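Local coordinates for probable transcriptional regulatory protein aq_1575 (Aquifex aeolicus, PDB 1LFP), which probably binds DNA and regulates transcription as a member of the TACO1 family, at residues D18-K23 / L225-D230; T51-A56 / E64-A69; I172-P177 / Q198-P203; N186-K189 / P193-K196. All coordinates share one frame; numbering follows the deposited sequence.

Interaction 1. Residues D18-K23 / L225-D230; sequences DAQRGK and LEELDD
The backbones of residues 18-23 and 225-230 come nearest at Lys23 and Asp229, whose CA atoms are 6.8 Å apart. Residues 18-20 lead into helix 21-39. Residues 225 and 226 end helix 212-226, and the chain then turns toward strand 231-239. The backbones do not pair, and side chains and one water span the gap.

The Gln20 and Glu227 side chains cross at about a right angle, and their ends come nearest. The Gln20 amide and the Glu227 carboxylate are nearly coplanar, their planes 21° apart. Gln20 NE2 and Glu227 OE2 are 4.2 Å apart, too far for a direct bond. A water fills the step. Gln20 NE2 donates to it at 2.5 Å, and the water donates to Glu227 OE2 at 2.6 Å. The other end of the amide is fixed from its own segment. Lys23 NZ donates to Gln20 OE1 at 2.6 Å, meeting the carbonyl almost head-on at 176°. The Lys23 chain bends at its second and third torsions, which turns the ammonium back to the amide. Lys23 CG lies 4.1 Å from Asp229 OD2, a contact of the aliphatic stem and not of the ammonium.

Nearby, Glu226 forms a salt bridge with Lys27 of helix 21-39. That bridge also joins the N-terminal helix to the end of helix 212-226.

The bonds run in one direction, from ammonium to amide to water to carboxylate. Both ends of the Gln20 amide are used, which sets its flip. The ammonium of Lys23 probably polarises the amide and makes NE2 a better donor to the water.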
loop_
_atom_site.group_PDB
_atom_site.type_symbol
_atom_site.label_atom_id
_atom_site.label_comp_id
_atom_site.label_asym_id
_atom_site.label_seq_id
_atom_site.Cartn_x
_atom_site.Cartn_y
_atom_site.Cartn_z
ATOM N N ASP A 18 -7.769 2.390 17.139
ATOM C CA ASP A 18 -7.480 2.626 18.542
ATOM C C ASP A 18 -6.144 1.998 18.942
ATOM O O ASP A 18 -5.213 2.705 19.330
ATOM C CB ASP A 18 -8.651 2.126 19.428
ATOM C CG ASP A 18 -8.498 0.678 19.884
ATOM O OD1 ASP A 18 -8.291 0.465 21.102
ATOM O OD2 ASP A 18 -8.594 -0.244 19.042
ATOM N N ALA A 19 -6.026 0.683 18.818
ATOM C CA ALA A 19 -4.783 0.029 19.187
ATOM C C ALA A 19 -3.735 0.207 18.101
ATOM O O ALA A 19 -2.546 0.332 18.382
ATOM C CB ALA A 19 -5.028 -1.442 19.422
ATOM N N GLN A 20 -4.199 0.232 16.861
ATOM C CA GLN A 20 -3.338 0.340 15.696
ATOM C C GLN A 20 -2.961 1.729 15.180
ATOM O O GLN A 20 -2.235 1.827 14.197
ATOM C CB GLN A 20 -3.978 -0.449 14.544
ATOM C CG GLN A 20 -3.911 -1.965 14.708
ATOM C CD GLN A 20 -2.491 -2.486 14.588
ATOM O OE1 GLN A 20 -1.630 -2.172 15.412
ATOM N NE2 GLN A 20 -2.236 -3.273 13.549
ATOM N N ARG A 21 -3.423 2.795 15.830
ATOM C CA ARG A 21 -3.149 4.132 15.325
ATOM C C ARG A 21 -1.701 4.603 15.267
ATOM O O ARG A 21 -1.330 5.277 14.306
ATOM C CB ARG A 21 -4.004 5.177 16.061
ATOM C CG ARG A 21 -4.470 4.789 17.454
ATOM C CD ARG A 21 -5.533 5.786 17.929
ATOM N NE ARG A 21 -6.087 5.469 19.243
ATOM C CZ ARG A 21 -5.363 5.325 20.350
ATOM N NH1 ARG A 21 -4.045 5.466 20.313
ATOM N NH2 ARG A 21 -5.960 5.040 21.501
ATOM N N GLY A 22 -0.904 4.272 16.276
ATOM C CA GLY A 22 0.499 4.685 16.281
ATOM C C GLY A 22 1.183 4.123 15.051
ATOM O O GLY A 22 1.924 4.816 14.346
ATOM N N LYS A 23 0.938 2.855 14.786
ATOM C CA LYS A 23 1.527 2.203 13.624
ATOM C C LYS A 23 1.085 2.839 12.322
ATOM O O LYS A 23 1.906 3.102 11.405
ATOM C CB LYS A 23 1.169 0.714 13.633
ATOM C CG LYS A 23 2.185 -0.149 14.366
ATOM C CD LYS A 23 1.517 -1.247 15.184
ATOM C CE LYS A 23 0.974 -0.658 16.469
ATOM N NZ LYS A 23 0.053 -1.543 17.242
ATOM N N LEU A 225 5.373 -9.089 7.417
ATOM C CA LEU A 225 6.006 -7.949 6.749
ATOM C C LEU A 225 5.249 -6.651 7.048
ATOM O O LEU A 225 5.846 -5.580 7.208
ATOM C CB LEU A 225 6.062 -8.180 5.240
ATOM C CG LEU A 225 6.978 -9.335 4.829
ATOM C CD1 LEU A 225 6.649 -9.742 3.395
ATOM C CD2 LEU A 225 8.452 -8.905 4.964
ATOM N N GLU A 226 3.930 -6.753 7.124
ATOM C CA GLU A 226 3.093 -5.590 7.397
ATOM C C GLU A 226 3.370 -5.028 8.793
ATOM O O GLU A 226 3.209 -3.826 9.041
ATOM C CB GLU A 226 1.612 -5.987 7.278
ATOM C CG GLU A 226 0.651 -4.812 7.343
ATOM C CD GLU A 226 0.808 -3.885 6.157
ATOM O OE1 GLU A 226 0.476 -4.313 5.027
ATOM O OE2 GLU A 226 1.270 -2.738 6.354
ATOM N N GLU A 227 3.810 -5.884 9.707
ATOM C CA GLU A 227 4.074 -5.438 11.066
ATOM C C GLU A 227 5.365 -4.660 11.248
ATOM O O GLU A 227 5.690 -4.246 12.364
ATOM C CB GLU A 227 4.029 -6.624 12.032
ATOM C CG GLU A 227 2.616 -7.173 12.217
ATOM C CD GLU A 227 1.644 -6.116 12.724
ATOM O OE1 GLU A 227 1.836 -5.623 13.859
ATOM O OE2 GLU A 227 0.691 -5.776 11.988
ATOM N N LEU A 228 6.105 -4.465 10.161
ATOM C CA LEU A 228 7.335 -3.709 10.232
ATOM C C LEU A 228 6.996 -2.259 9.943
ATOM O O LEU A 228 6.273 -1.932 8.974
ATOM C CB LEU A 228 8.362 -4.224 9.205
ATOM C CG LEU A 228 8.737 -5.702 9.321
ATOM C CD1 LEU A 228 9.756 -6.060 8.242
ATOM C CD2 LEU A 228 9.289 -5.992 10.706
ATOM N N ASP A 229 7.492 -1.393 10.817
ATOM C CA ASP A 229 7.296 0.039 10.707
ATOM C C ASP A 229 7.862 0.518 9.385
ATOM O O ASP A 229 7.367 1.454 8.788
ATOM C CB ASP A 229 8.043 0.765 11.831
ATOM C CG ASP A 229 7.239 0.855 13.110
ATOM O OD1 ASP A 229 7.852 1.147 14.158
ATOM O OD2 ASP A 229 6.005 0.640 13.068
ATOM N N ASP A 230 8.925 -0.126 8.938
ATOM C CA ASP A 230 9.557 0.292 7.675
ATOM C C ASP A 230 8.719 -0.096 6.459
ATOM O O ASP A 230 8.948 0.400 5.363
ATOM C CB ASP A 230 10.946 -0.352 7.515
ATOM C CG ASP A 230 11.971 0.142 8.542
ATOM O OD1 ASP A 230 11.856 1.281 9.030
ATOM O OD2 ASP A 230 12.928 -0.615 8.837
HETATM O O HOH W 1 -0.130 -3.365 12.139
#

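Interaction 2. Residues T51-A56 / E64-A69; sequences TAIEQA and ENIERA
Next to Ala56, which meets Ile66 across the contact, Gln55 N bonds to Thr51 O at 3.0 Å. The bond is a regular helical one. The next residue repeats it, with Ala56 N bonded to Ala52 O at 3.1 Å. Ile53 and Ala56, about one turn apart on this helix, are its two residues that meet residues 64-69.

Between the segments the contact is wholly apolar. Ile66 points at the other helix and reaches it with both branches. Its CD1 methyl sits 3.7 Å from Ala56 CB, and its CG1 is close behind, 3.9 Å from the same Ala56 CB. The other branch goes to Ile53, where Ile66 CG2 lies 4.0 Å from Ile53 CG1. The first torsion of Ile66 (chi1 -58°) turns CG2 toward Ile53 and leaves the CG1-CD1 branch against Ala56. Ala56 is small, which probably lets the end of Ile66 come in close to the helix backbone, 4.1 Å from Ile53 O to Ile66 CD1.

Helices 47-58 and 63-74 form a helix-loop-helix unit in the N-terminal part of the protein. Their backbones are nearest at Ile53 and Ile66, with 6.8 Å between the two CA atoms. Helix 21-39 packs against both, since Ile32 touches Ala52, Ile66 and Ala69. Met61 of the connecting loop lies against Ala56 and Ile66. Ala56 and Ile66 are buried among these groups, while Ile53 keeps part of its surface exposed. On another side of the first helix, Glu54 makes a salt bridge with Lys184 of helix 180-188.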
loop_
_atom_site.group_PDB
_atom_site.type_symbol
_atom_site.label_atom_id
_atom_site.label_comp_id
_atom_site.label_asym_id
_atom_site.label_seq_id
_atom_site.Cartn_x
_atom_site.Cartn_y
_atom_site.Cartn_z
ATOM N N THR A 51 -1.812 14.732 -1.395
ATOM C CA THR A 51 -2.615 13.571 -1.075
ATOM C C THR A 51 -2.259 12.946 0.258
ATOM O O THR A 51 -3.124 12.436 0.974
ATOM C CB THR A 51 -2.461 12.515 -2.173
ATOM O OG1 THR A 51 -2.846 13.109 -3.425
ATOM C CG2 THR A 51 -3.340 11.307 -1.862
ATOM N N ALA A 52 -0.978 12.984 0.591
ATOM C CA ALA A 52 -0.516 12.418 1.864
ATOM C C ALA A 52 -1.066 13.248 3.004
ATOM O O ALA A 52 -1.452 12.729 4.050
ATOM C CB ALA A 52 1.000 12.405 1.911
ATOM N N ILE A 53 -1.109 14.557 2.792
ATOM C CA ILE A 53 -1.633 15.455 3.814
ATOM C C ILE A 53 -3.116 15.179 4.027
ATOM O O ILE A 53 -3.585 15.103 5.156
ATOM C CB ILE A 53 -1.430 16.937 3.412
ATOM C CG1 ILE A 53 0.057 17.282 3.566
ATOM C CG2 ILE A 53 -2.325 17.867 4.278
ATOM C CD1 ILE A 53 0.402 18.712 3.164
ATOM N N GLU A 54 -3.845 14.997 2.930
ATOM C CA GLU A 54 -5.270 14.730 2.987
ATOM C C GLU A 54 -5.636 13.430 3.711
ATOM O O GLU A 54 -6.607 13.371 4.454
ATOM C CB GLU A 54 -5.803 14.718 1.554
ATOM C CG GLU A 54 -7.220 14.266 1.390
ATOM C CD GLU A 54 -7.517 13.910 -0.062
ATOM O OE1 GLU A 54 -7.301 14.772 -0.943
ATOM O OE2 GLU A 54 -7.956 12.768 -0.316
ATOM N N GLN A 55 -4.853 12.387 3.472
ATOM C CA GLN A 55 -5.072 11.086 4.069
ATOM C C GLN A 55 -4.775 11.121 5.547
ATOM O O GLN A 55 -5.382 10.408 6.349
ATOM C CB GLN A 55 -4.175 10.054 3.391
ATOM C CG GLN A 55 -4.946 8.982 2.642
ATOM C CD GLN A 55 -4.711 7.599 3.218
ATOM O OE1 GLN A 55 -5.288 7.233 4.243
ATOM N NE2 GLN A 55 -3.843 6.829 2.571
ATOM N N ALA A 56 -3.805 11.946 5.899
ATOM C CA ALA A 56 -3.423 12.086 7.284
ATOM C C ALA A 56 -4.545 12.796 7.999
ATOM O O ALA A 56 -4.874 12.462 9.117
ATOM C CB ALA A 56 -2.147 12.900 7.387
ATOM N N GLU A 64 -0.394 19.008 13.863
ATOM C CA GLU A 64 0.963 19.340 14.275
ATOM C C GLU A 64 1.914 18.243 13.808
ATOM O O GLU A 64 3.072 18.496 13.495
ATOM C CB GLU A 64 0.997 19.484 15.786
ATOM C CG GLU A 64 0.210 18.383 16.458
ATOM C CD GLU A 64 -1.102 18.867 17.077
ATOM O OE1 GLU A 64 -2.031 19.342 16.330
ATOM O OE2 GLU A 64 -1.174 18.751 18.331
ATOM N N ASN A 65 1.438 17.006 13.740
ATOM C CA ASN A 65 2.311 15.929 13.250
ATOM C C ASN A 65 2.520 15.988 11.750
ATOM O O ASN A 65 3.535 15.552 11.233
ATOM C CB ASN A 65 1.734 14.553 13.571
ATOM C CG ASN A 65 2.016 14.135 14.981
ATOM O OD1 ASN A 65 3.116 13.620 15.303
ATOM N ND2 ASN A 65 1.034 14.354 15.854
ATOM N N ILE A 66 1.518 16.475 11.042
ATOM C CA ILE A 66 1.625 16.584 9.621
ATOM C C ILE A 66 2.695 17.665 9.325
ATOM O O ILE A 66 3.585 17.485 8.503
ATOM C CB ILE A 66 0.287 16.997 9.029
ATOM C CG1 ILE A 66 -0.792 15.977 9.401
ATOM C CG2 ILE A 66 0.415 17.116 7.518
ATOM C CD1 ILE A 66 -2.170 16.324 8.792
ATOM N N GLU A 67 2.600 18.789 10.020
ATOM C CA GLU A 67 3.572 19.871 9.798
ATOM C C GLU A 67 5.005 19.425 10.112
ATOM O O GLU A 67 5.956 19.696 9.360
ATOM C CB GLU A 67 3.190 21.056 10.681
ATOM C CG GLU A 67 4.122 22.234 10.627
ATOM C CD GLU A 67 3.665 23.330 11.566
ATOM O OE1 GLU A 67 2.592 23.921 11.300
ATOM O OE2 GLU A 67 4.361 23.578 12.577
ATOM N N ARG A 68 5.155 18.742 11.234
ATOM C CA ARG A 68 6.450 18.256 11.677
ATOM C C ARG A 68 7.075 17.342 10.618
ATOM O O ARG A 68 8.262 17.446 10.305
ATOM C CB ARG A 68 6.282 17.528 13.006
ATOM C CG ARG A 68 7.564 17.066 13.650
ATOM C CD ARG A 68 7.525 17.347 15.166
ATOM N NE ARG A 68 6.245 16.969 15.765
ATOM C CZ ARG A 68 5.724 17.495 16.871
ATOM N NH1 ARG A 68 6.356 18.447 17.547
ATOM N NH2 ARG A 68 4.547 17.080 17.298
ATOM N N ALA A 69 6.239 16.479 10.028
ATOM C CA ALA A 69 6.688 15.542 9.003
ATOM C C ALA A 69 7.195 16.281 7.776
ATOM O O ALA A 69 8.192 15.875 7.193
ATOM C CB ALA A 69 5.517 14.582 8.595
#

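Interaction 3. Residues I172-P177 / Q198-P203; sequences IIYTVP and QITWKP
This is a side-chain contact between two strands that are not neighbours in their sheet. Strand 134-143 lies between strands 170-175 and 196-203, and Tyr174 and Lys202 meet over it.

The main event is a CH-pi contact. Lys202 CD sits over the middle of the Tyr174 ring, 3.6 Å from its centroid and only 5° off the ring normal. The methylene beyond it also lies on the ring face, with Lys202 CE 3.5 Å from Tyr174 CE2. Lys202 leaves its backbone fully extended and bends only at the last torsion (chi4 -93°). Its ammonium ends 5.1 Å from the Tyr174 centroid, at most a weak cation-pi attraction. The strong partner of Lys202 NZ is Asp163, in a salt bridge.

The four strands run in the order 163-165, 170-175, 134-143, 196-203. With helices 149-159 and 180-188 they give the beta-alpha-beta-beta-alpha-beta topology of a ferredoxin-like fold. The contact thus joins the two ends of a split beta-alpha-beta crossover.

Thr200 CG2 comes to the Tyr174 ring edge, 4.1 Å from Tyr174 CE1. A water in the ring plane links Tyr174 OH (2.7 Å) to Trp201 O, to which it donates. At the far end, where the first segment turns toward helix 180-188, Ile199 CD1 packs 3.7 Å from Pro177 CB.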
loop_
_atom_site.group_PDB
_atom_site.type_symbol
_atom_site.label_atom_id
_atom_site.label_comp_id
_atom_site.label_asym_id
_atom_site.label_seq_id
_atom_site.Cartn_x
_atom_site.Cartn_y
_atom_site.Cartn_z
ATOM N N ILE A 172 -11.740 -1.405 -5.087
ATOM C CA ILE A 172 -10.426 -1.044 -5.553
ATOM C C ILE A 172 -10.440 -0.645 -7.010
ATOM O O ILE A 172 -10.990 -1.346 -7.854
ATOM C CB ILE A 172 -9.469 -2.219 -5.396
ATOM C CG1 ILE A 172 -9.259 -2.505 -3.909
ATOM C CG2 ILE A 172 -8.181 -1.940 -6.141
ATOM C CD1 ILE A 172 -8.554 -3.833 -3.644
ATOM N N ILE A 173 -9.778 0.466 -7.313
ATOM C CA ILE A 173 -9.712 0.949 -8.675
ATOM C C ILE A 173 -8.263 1.108 -9.053
ATOM O O ILE A 173 -7.495 1.722 -8.312
ATOM C CB ILE A 173 -10.420 2.310 -8.803
ATOM C CG1 ILE A 173 -11.929 2.103 -8.626
ATOM C CG2 ILE A 173 -10.118 2.949 -10.184
ATOM C CD1 ILE A 173 -12.722 3.399 -8.484
ATOM N N TYR A 174 -7.873 0.520 -10.188
ATOM C CA TYR A 174 -6.501 0.653 -10.640
ATOM C C TYR A 174 -6.444 1.609 -11.788
ATOM O O TYR A 174 -7.370 1.659 -12.600
ATOM C CB TYR A 174 -5.946 -0.675 -11.137
ATOM C CG TYR A 174 -5.615 -1.625 -10.051
ATOM C CD1 TYR A 174 -4.376 -1.568 -9.426
ATOM C CD2 TYR A 174 -6.504 -2.608 -9.659
ATOM C CE1 TYR A 174 -4.029 -2.452 -8.460
ATOM C CE2 TYR A 174 -6.155 -3.526 -8.673
ATOM C CZ TYR A 174 -4.911 -3.438 -8.083
ATOM O OH TYR A 174 -4.515 -4.352 -7.140
ATOM N N THR A 175 -5.335 2.331 -11.890
ATOM C CA THR A 175 -5.185 3.301 -12.971
ATOM C C THR A 175 -3.786 3.234 -13.569
ATOM O O THR A 175 -2.921 2.533 -13.042
ATOM C CB THR A 175 -5.367 4.750 -12.447
ATOM O OG1 THR A 175 -4.141 5.218 -11.875
ATOM C CG2 THR A 175 -6.457 4.792 -11.365
ATOM N N VAL A 176 -3.593 3.957 -14.678
ATOM C CA VAL A 176 -2.287 4.085 -15.342
ATOM C C VAL A 176 -1.559 4.868 -14.263
ATOM O O VAL A 176 -2.083 5.874 -13.763
ATOM C CB VAL A 176 -2.432 4.940 -16.649
ATOM C CG1 VAL A 176 -1.082 5.468 -17.105
ATOM C CG2 VAL A 176 -3.084 4.091 -17.726
ATOM N N PRO A 177 -0.328 4.466 -13.901
ATOM C CA PRO A 177 0.318 5.230 -12.824
ATOM C C PRO A 177 0.409 6.749 -12.992
ATOM O O PRO A 177 0.137 7.507 -12.048
ATOM C CB PRO A 177 1.673 4.508 -12.648
ATOM C CG PRO A 177 1.944 3.957 -14.037
ATOM C CD PRO A 177 0.595 3.495 -14.517
ATOM N N GLN A 198 -2.679 5.784 -4.169
ATOM C CA GLN A 198 -1.228 5.669 -4.140
ATOM C C GLN A 198 -0.749 4.822 -5.309
ATOM O O GLN A 198 -1.524 4.135 -5.956
ATOM C CB GLN A 198 -0.797 4.981 -2.824
ATOM C CG GLN A 198 -1.485 3.619 -2.617
ATOM C CD GLN A 198 -1.164 2.955 -1.259
ATOM O OE1 GLN A 198 -0.681 3.599 -0.331
ATOM N NE2 GLN A 198 -1.453 1.663 -1.155
ATOM N N ILE A 199 0.559 4.831 -5.530
ATOM C CA ILE A 199 1.143 4.023 -6.580
ATOM C C ILE A 199 1.466 2.672 -5.946
ATOM O O ILE A 199 2.038 2.615 -4.841
ATOM C CB ILE A 199 2.460 4.685 -7.092
ATOM C CG1 ILE A 199 2.133 5.957 -7.863
ATOM C CG2 ILE A 199 3.275 3.679 -7.916
ATOM C CD1 ILE A 199 1.364 5.740 -9.133
ATOM N N THR A 200 1.086 1.588 -6.624
ATOM C CA THR A 200 1.366 0.251 -6.121
ATOM C C THR A 200 1.812 -0.633 -7.294
ATOM O O THR A 200 2.042 -0.145 -8.406
ATOM C CB THR A 200 0.125 -0.366 -5.443
ATOM O OG1 THR A 200 0.492 -1.568 -4.768
ATOM C CG2 THR A 200 -0.971 -0.665 -6.444
ATOM N N TRP A 201 1.962 -1.924 -7.037
ATOM C CA TRP A 201 2.350 -2.867 -8.104
ATOM C C TRP A 201 1.235 -3.908 -8.143
ATOM O O TRP A 201 0.731 -4.266 -7.097
ATOM C CB TRP A 201 3.673 -3.530 -7.772
ATOM C CG TRP A 201 4.802 -2.626 -7.879
ATOM C CD1 TRP A 201 5.102 -1.610 -7.022
ATOM C CD2 TRP A 201 5.770 -2.570 -8.941
ATOM N NE1 TRP A 201 6.202 -0.909 -7.496
ATOM C CE2 TRP A 201 6.626 -1.488 -8.666
ATOM C CE3 TRP A 201 5.993 -3.332 -10.102
ATOM C CZ2 TRP A 201 7.699 -1.147 -9.514
ATOM C CZ3 TRP A 201 7.064 -3.003 -10.945
ATOM C CH2 TRP A 201 7.903 -1.916 -10.642
ATOM N N LYS A 202 0.821 -4.309 -9.337
ATOM C CA LYS A 202 -0.279 -5.266 -9.484
ATOM C C LYS A 202 0.213 -6.524 -10.202
ATOM O O LYS A 202 0.866 -6.440 -11.225
ATOM C CB LYS A 202 -1.390 -4.602 -10.329
ATOM C CG LYS A 202 -2.641 -5.485 -10.563
ATOM C CD LYS A 202 -3.666 -4.698 -11.401
ATOM C CE LYS A 202 -5.063 -5.382 -11.416
ATOM N NZ LYS A 202 -5.247 -6.288 -12.577
ATOM N N PRO A 203 -0.090 -7.718 -9.668
ATOM C CA PRO A 203 0.377 -8.909 -10.387
ATOM C C PRO A 203 -0.236 -9.022 -11.773
ATOM O O PRO A 203 -1.411 -8.673 -11.976
ATOM C CB PRO A 203 -0.049 -10.071 -9.468
ATOM C CG PRO A 203 -1.169 -9.492 -8.687
ATOM C CD PRO A 203 -0.770 -8.073 -8.418
HETATM O O HOH W 2 -2.092 -4.223 -5.905
#

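Interaction 4. Residues N186-K189 / P193-K196; sequences NLEK and PIEK
Pro193 leads to Ile194, which touches Leu187 and Glu188; the CA of Pro193 is 6.1 Å from the CA of Glu188. The proline side chain starts away from the helix.

Ile194 turns its side chain toward the helix. Its CD1 methyl approaches the base of Leu187, with 4.2 Å from Ile194 CD1 to Leu187 CB. Its CG1 lies beside the carboxylate of Glu188, 3.8 Å from Glu188 OE2. The Glu188 and Ile194 side chains cross at about a right angle. Glu188 starts with CG between the backbone N and the carbonyl carbon (chi1 39°) and then runs extended, which carries the carboxylate out to the isoleucine. Here Glu188 OE2 meets only carbon from the second segment. It also has a long, weak ion pair with Lys184, one turn back in the same helix.

The two segments bracket the short turn that takes the chain from helix 180-188 to strand 196-203, the last alpha-beta step of a ferredoxin-like domain. Ile194 also touches Ile140 of strand 134-143, and Leu187 touches Val159 of helix 149-159. The Leu187-Ile194 pair therefore joins the helix layer to the sheet.

Glu195 leads into the strand, which begins at Lys196. Both face Glu141 across the strand pair, a classic beta bulge, and each makes backbone hydrogen bonds with it.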
loop_
_atom_site.group_PDB
_atom_site.type_symbol
_atom_site.label_atom_id
_atom_site.label_comp_id
_atom_site.label_asym_id
_atom_site.label_seq_id
_atom_site.Cartn_x
_atom_site.Cartn_y
_atom_site.Cartn_z
ATOM N N ASN A 186 -11.161 13.233 -10.782
ATOM C CA ASN A 186 -12.401 13.033 -11.527
ATOM C C ASN A 186 -13.434 12.225 -10.768
ATOM O O ASN A 186 -14.641 12.420 -10.945
ATOM C CB ASN A 186 -12.078 12.383 -12.868
ATOM C CG ASN A 186 -11.462 13.366 -13.849
ATOM O OD1 ASN A 186 -10.812 12.972 -14.812
ATOM N ND2 ASN A 186 -11.680 14.658 -13.611
ATOM N N LEU A 187 -12.968 11.290 -9.936
ATOM C CA LEU A 187 -13.882 10.486 -9.136
ATOM C C LEU A 187 -14.452 11.342 -7.994
ATOM O O LEU A 187 -15.625 11.254 -7.674
ATOM C CB LEU A 187 -13.165 9.280 -8.501
ATOM C CG LEU A 187 -12.869 8.139 -9.489
ATOM C CD1 LEU A 187 -11.897 7.130 -8.822
ATOM C CD2 LEU A 187 -14.222 7.448 -9.944
ATOM N N GLU A 188 -13.635 12.157 -7.357
ATOM C CA GLU A 188 -14.222 12.948 -6.273
ATOM C C GLU A 188 -15.177 13.990 -6.865
ATOM O O GLU A 188 -16.174 14.323 -6.237
ATOM C CB GLU A 188 -13.147 13.590 -5.378
ATOM C CG GLU A 188 -11.916 14.140 -6.036
ATOM C CD GLU A 188 -10.710 14.159 -5.086
ATOM O OE1 GLU A 188 -9.779 14.956 -5.315
ATOM O OE2 GLU A 188 -10.678 13.377 -4.113
ATOM N N LYS A 189 -14.866 14.486 -8.064
ATOM C CA LYS A 189 -15.703 15.475 -8.760
ATOM C C LYS A 189 -17.075 14.887 -9.115
ATOM O O LYS A 189 -18.002 15.633 -9.451
ATOM C CB LYS A 189 -14.977 15.949 -10.018
ATOM C CG LYS A 189 -15.613 17.113 -10.732
ATOM C CD LYS A 189 -14.585 18.197 -10.985
ATOM C CE LYS A 189 -13.354 17.658 -11.720
ATOM N NZ LYS A 189 -12.341 18.727 -11.996
ATOM N N PRO A 193 -16.168 9.076 -2.588
ATOM C CA PRO A 193 -15.201 9.308 -1.510
ATOM C C PRO A 193 -13.932 8.471 -1.736
ATOM O O PRO A 193 -14.015 7.313 -2.148
ATOM C CB PRO A 193 -15.958 8.867 -0.269
ATOM C CG PRO A 193 -16.822 7.773 -0.777
ATOM C CD PRO A 193 -17.314 8.287 -2.114
ATOM N N ILE A 194 -12.763 9.039 -1.444
ATOM C CA ILE A 194 -11.519 8.311 -1.652
ATOM C C ILE A 194 -10.896 7.987 -0.306
ATOM O O ILE A 194 -10.659 8.897 0.482
ATOM C CB ILE A 194 -10.508 9.151 -2.423
ATOM C CG1 ILE A 194 -11.103 9.607 -3.750
ATOM C CG2 ILE A 194 -9.199 8.356 -2.585
ATOM C CD1 ILE A 194 -11.651 8.484 -4.612
ATOM N N GLU A 195 -10.622 6.708 -0.058
ATOM C CA GLU A 195 -10.007 6.316 1.201
ATOM C C GLU A 195 -8.494 6.342 1.051
ATOM O O GLU A 195 -7.789 6.781 1.954
ATOM C CB GLU A 195 -10.471 4.931 1.625
ATOM C CG GLU A 195 -9.912 4.488 2.955
ATOM C CD GLU A 195 -10.575 3.227 3.471
ATOM O OE1 GLU A 195 -11.784 3.284 3.802
ATOM O OE2 GLU A 195 -9.894 2.180 3.540
ATOM N N LYS A 196 -8.001 5.876 -0.092
ATOM C CA LYS A 196 -6.563 5.874 -0.368
ATOM C C LYS A 196 -6.324 6.004 -1.852
ATOM O O LYS A 196 -7.113 5.485 -2.637
ATOM C CB LYS A 196 -5.898 4.566 0.080
ATOM C CG LYS A 196 -5.929 4.286 1.574
ATOM C CD LYS A 196 -5.014 3.095 1.904
ATOM C CE LYS A 196 -4.955 2.824 3.401
ATOM N NZ LYS A 196 -3.955 1.773 3.745
#

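How the interactions relate
From the N terminus, the chain opens interaction 1 at residues 18-23 and closes it only at 225-230, some 200 residues later. The other three contacts nest inside that loop. Interaction 2 comes first and closes a short helix-loop-helix in the N-terminal region. Interaction 3 then opens at strand 170-175 and closes at strand 196-203. Interaction 4 nests within it, at the turn after helix 180-188. These two touch where Ile173 CD1 packs on Leu187 CD1. Interaction 2 reaches interaction 4 through Gln55, which packs on Glu195 and Lys196. The N-terminal helices thus meet the later domains through Gln55, through interaction 1 and through the Glu54-Lys184 salt bridge, among others.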